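PDB 5GKD: AlyGC from Glaciecola chathamensis, which cleaves the polysaccharide alginate as a lyase of polysaccharide lyase family 6, probably by beta-elimination at a site that holds calcium. Local coordinates for residues I681-V687 and P705-F711. Residues are numbered along the deposited sequence; the frame is centred on the assembly and turned at random.
Sequences IIFELTV and PVVRDLF
An Asx turn ends the last strand of a parallel sheet: D709 (chi1 t) accepts F711 N at OD1 (2.8 Å), and a water donates to both D709 OD1 (2.9 Å) and T686 O (2.7 Å). Strands 681-685 and 706-709 are equivalent strands on successive coils of the C-terminal parallel beta-helix, probably right-handed as in pectate lyase-like proteins; strand 660-663 flanks the other edge of 681-685. Axes lie 4.7 Å apart at 13°, both backbones extended, with I682 level with V706, F683 with V707, E684 with R708 and L685 with D709. The parallel ladder runs V706 N to I681 O (2.8 Å), F683 N to V706 O (2.8 Å), R708 N to F683 O (2.9 Å), L685 N to R708 O (3.2 Å) and L710 N to L685 O (3.2 Å). On the F683/L685 face, V707 meets both apolar side chains: F683 CD2 lies 4.2 Å from V707 CG2, and L685 CD1 4.1 Å from V707 CG1; F683 also packs on V694 and M670 inside the coil. The other face carries I682, V706, E684 and R708. E684 (chi1 m, chi2 t) is hydrogen-bonded through OE1 to H663 ND1, while its OE2 forms a salt bridge with R708 NH1 (2.9 Å); the extended arginine lays its guanidinium face against I682 CD1. Beyond the strands, V687 CG1 makes a CH-pi contact over the poorly ordered F711 ring, 3.8 Å from its centroid.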
loop_
_atom_site.group_PDB
_atom_site.type_symbol
_atom_site.label_atom_id
_atom_site.label_comp_id
_atom_site.label_asym_id
_atom_site.label_seq_id
_atom_site.Cartn_x
_atom_site.Cartn_y
_atom_site.Cartn_z
ATOM N N ILE A 681 15.553 16.403 -18.776
ATOM C CA ILE A 681 15.030 15.060 -18.989
ATOM C C ILE A 681 16.108 14.058 -18.596
ATOM O O ILE A 681 17.281 14.246 -18.927
ATOM C CB ILE A 681 14.630 14.877 -20.464
ATOM C CG1 ILE A 681 13.501 15.824 -20.847
ATOM C CG2 ILE A 681 14.264 13.430 -20.760
ATOM C CD1 ILE A 681 13.296 15.881 -22.354
ATOM N N ILE A 682 15.739 12.990 -17.889
ATOM C CA ILE A 682 16.730 12.005 -17.462
ATOM C C ILE A 682 16.241 10.612 -17.818
ATOM O O ILE A 682 15.168 10.192 -17.366
ATOM C CB ILE A 682 17.045 12.082 -15.960
ATOM C CG1 ILE A 682 17.592 13.459 -15.582
ATOM C CG2 ILE A 682 18.074 11.010 -15.599
ATOM C CD1 ILE A 682 18.069 13.559 -14.148
ATOM N N PHE A 683 17.032 9.899 -18.612
ATOM C CA PHE A 683 16.778 8.512 -18.952
ATOM C C PHE A 683 17.672 7.617 -18.111
ATOM O O PHE A 683 18.869 7.885 -17.959
ATOM C CB PHE A 683 17.022 8.247 -20.441
ATOM C CG PHE A 683 16.078 8.978 -21.335
ATOM C CD1 PHE A 683 14.803 8.503 -21.544
ATOM C CD2 PHE A 683 16.459 10.151 -21.955
ATOM C CE1 PHE A 683 13.920 9.190 -22.356
ATOM C CE2 PHE A 683 15.585 10.840 -22.764
ATOM C CZ PHE A 683 14.315 10.359 -22.965
ATOM N N GLU A 684 17.077 6.576 -17.550
ATOM C CA GLU A 684 17.791 5.493 -16.896
ATOM C C GLU A 684 17.367 4.213 -17.630
ATOM O O GLU A 684 16.402 3.538 -17.264
ATOM C CB GLU A 684 17.488 5.490 -15.369
ATOM C CG GLU A 684 17.957 6.776 -14.660
ATOM C CD GLU A 684 17.785 6.765 -13.145
ATOM O OE1 GLU A 684 16.954 5.984 -12.641
ATOM O OE2 GLU A 684 18.484 7.546 -12.451
ATOM N N LEU A 685 18.049 3.917 -18.708
ATOM C CA LEU A 685 17.759 2.779 -19.540
ATOM C C LEU A 685 18.181 1.456 -18.939
ATOM O O LEU A 685 19.250 1.353 -18.441
ATOM C CB LEU A 685 18.397 2.978 -20.902
ATOM C CG LEU A 685 17.961 4.224 -21.623
ATOM C CD1 LEU A 685 18.877 4.549 -22.762
ATOM C CD2 LEU A 685 16.507 4.186 -22.050
ATOM N N THR A 686 17.307 0.460 -18.985
ATOM C CA THR A 686 17.580 -0.865 -18.449
ATOM C C THR A 686 17.728 -1.908 -19.554
ATOM O O THR A 686 18.043 -1.589 -20.643
ATOM C CB THR A 686 16.467 -1.332 -17.497
ATOM O OG1 THR A 686 15.262 -1.477 -18.216
ATOM C CG2 THR A 686 16.259 -0.360 -16.378
ATOM N N VAL A 687 17.470 -3.157 -19.251
ATOM C CA VAL A 687 17.544 -4.217 -20.207
ATOM C C VAL A 687 16.445 -4.157 -21.268
ATOM O O VAL A 687 15.552 -3.373 -21.194
ATOM C CB VAL A 687 17.458 -5.582 -19.503
ATOM C CG1 VAL A 687 18.550 -5.715 -18.495
ATOM C CG2 VAL A 687 16.142 -5.726 -18.785
ATOM N N PRO A 705 19.206 16.620 -22.399
ATOM C CA PRO A 705 18.791 15.354 -21.777
ATOM C C PRO A 705 19.972 14.561 -21.228
ATOM O O PRO A 705 21.038 14.493 -21.837
ATOM C CB PRO A 705 18.100 14.620 -22.931
ATOM C CG PRO A 705 17.525 15.728 -23.762
ATOM C CD PRO A 705 18.550 16.833 -23.703
ATOM N N VAL A 706 19.782 13.981 -20.046
ATOM C CA VAL A 706 20.793 13.150 -19.396
ATOM C C VAL A 706 20.473 11.689 -19.670
ATOM O O VAL A 706 19.348 11.243 -19.419
ATOM C CB VAL A 706 20.840 13.404 -17.881
ATOM C CG1 VAL A 706 21.800 12.427 -17.221
ATOM C CG2 VAL A 706 21.227 14.842 -17.579
ATOM N N VAL A 707 21.455 10.936 -20.161
ATOM C CA VAL A 707 21.312 9.496 -20.348
ATOM C C VAL A 707 22.255 8.786 -19.387
ATOM O O VAL A 707 23.476 8.966 -19.444
ATOM C CB VAL A 707 21.578 9.066 -21.796
ATOM C CG1 VAL A 707 21.545 7.553 -21.903
ATOM C CG2 VAL A 707 20.534 9.650 -22.705
ATOM N N ARG A 708 21.680 7.998 -18.495
ATOM C CA ARG A 708 22.409 7.087 -17.627
ATOM C C ARG A 708 22.095 5.677 -18.123
ATOM O O ARG A 708 20.943 5.234 -18.070
ATOM C CB ARG A 708 21.992 7.283 -16.169
ATOM C CG ARG A 708 21.974 8.747 -15.717
ATOM C CD ARG A 708 21.266 8.935 -14.359
ATOM N NE ARG A 708 21.397 10.307 -13.873
ATOM C CZ ARG A 708 20.640 10.867 -12.932
ATOM N NH1 ARG A 708 19.664 10.183 -12.351
ATOM N NH2 ARG A 708 20.854 12.130 -12.583
ATOM N N ASP A 709 23.081 4.959 -18.623
ATOM C CA ASP A 709 22.821 3.605 -19.079
ATOM C C ASP A 709 23.238 2.691 -17.976
ATOM O O ASP A 709 24.375 2.678 -17.569
ATOM C CB ASP A 709 23.492 3.248 -20.394
ATOM C CG ASP A 709 22.832 2.039 -21.083
ATOM O OD1 ASP A 709 22.585 1.039 -20.428
ATOM O OD2 ASP A 709 22.582 2.062 -22.287
ATOM N N LEU A 710 22.284 1.946 -17.461
ATOM C CA LEU A 710 22.552 1.065 -16.364
ATOM C C LEU A 710 23.055 -0.251 -16.836
ATOM O O LEU A 710 23.319 -1.114 -16.054
ATOM C CB LEU A 710 21.293 0.863 -15.530
ATOM C CG LEU A 710 20.735 2.091 -14.827
ATOM C CD1 LEU A 710 19.610 1.707 -13.906
ATOM C CD2 LEU A 710 21.772 2.957 -14.126
ATOM N N PHE A 711 23.174 -0.382 -18.129
ATOM C CA PHE A 711 23.657 -1.600 -18.682
ATOM C C PHE A 711 24.436 -1.240 -19.897
ATOM O O PHE A 711 23.994 -1.437 -21.028
ATOM C CB PHE A 711 22.519 -2.520 -19.032
ATOM C CG PHE A 711 21.980 -3.281 -17.869
ATOM C CD1 PHE A 711 22.553 -4.456 -17.478
ATOM C CD2 PHE A 711 20.867 -2.846 -17.203
ATOM C CE1 PHE A 711 22.032 -5.192 -16.446
ATOM C CE2 PHE A 711 20.348 -3.558 -16.149
ATOM C CZ PHE A 711 20.952 -4.735 -15.761
HETATM O O HOH W 1 20.348 -0.434 -21.552
#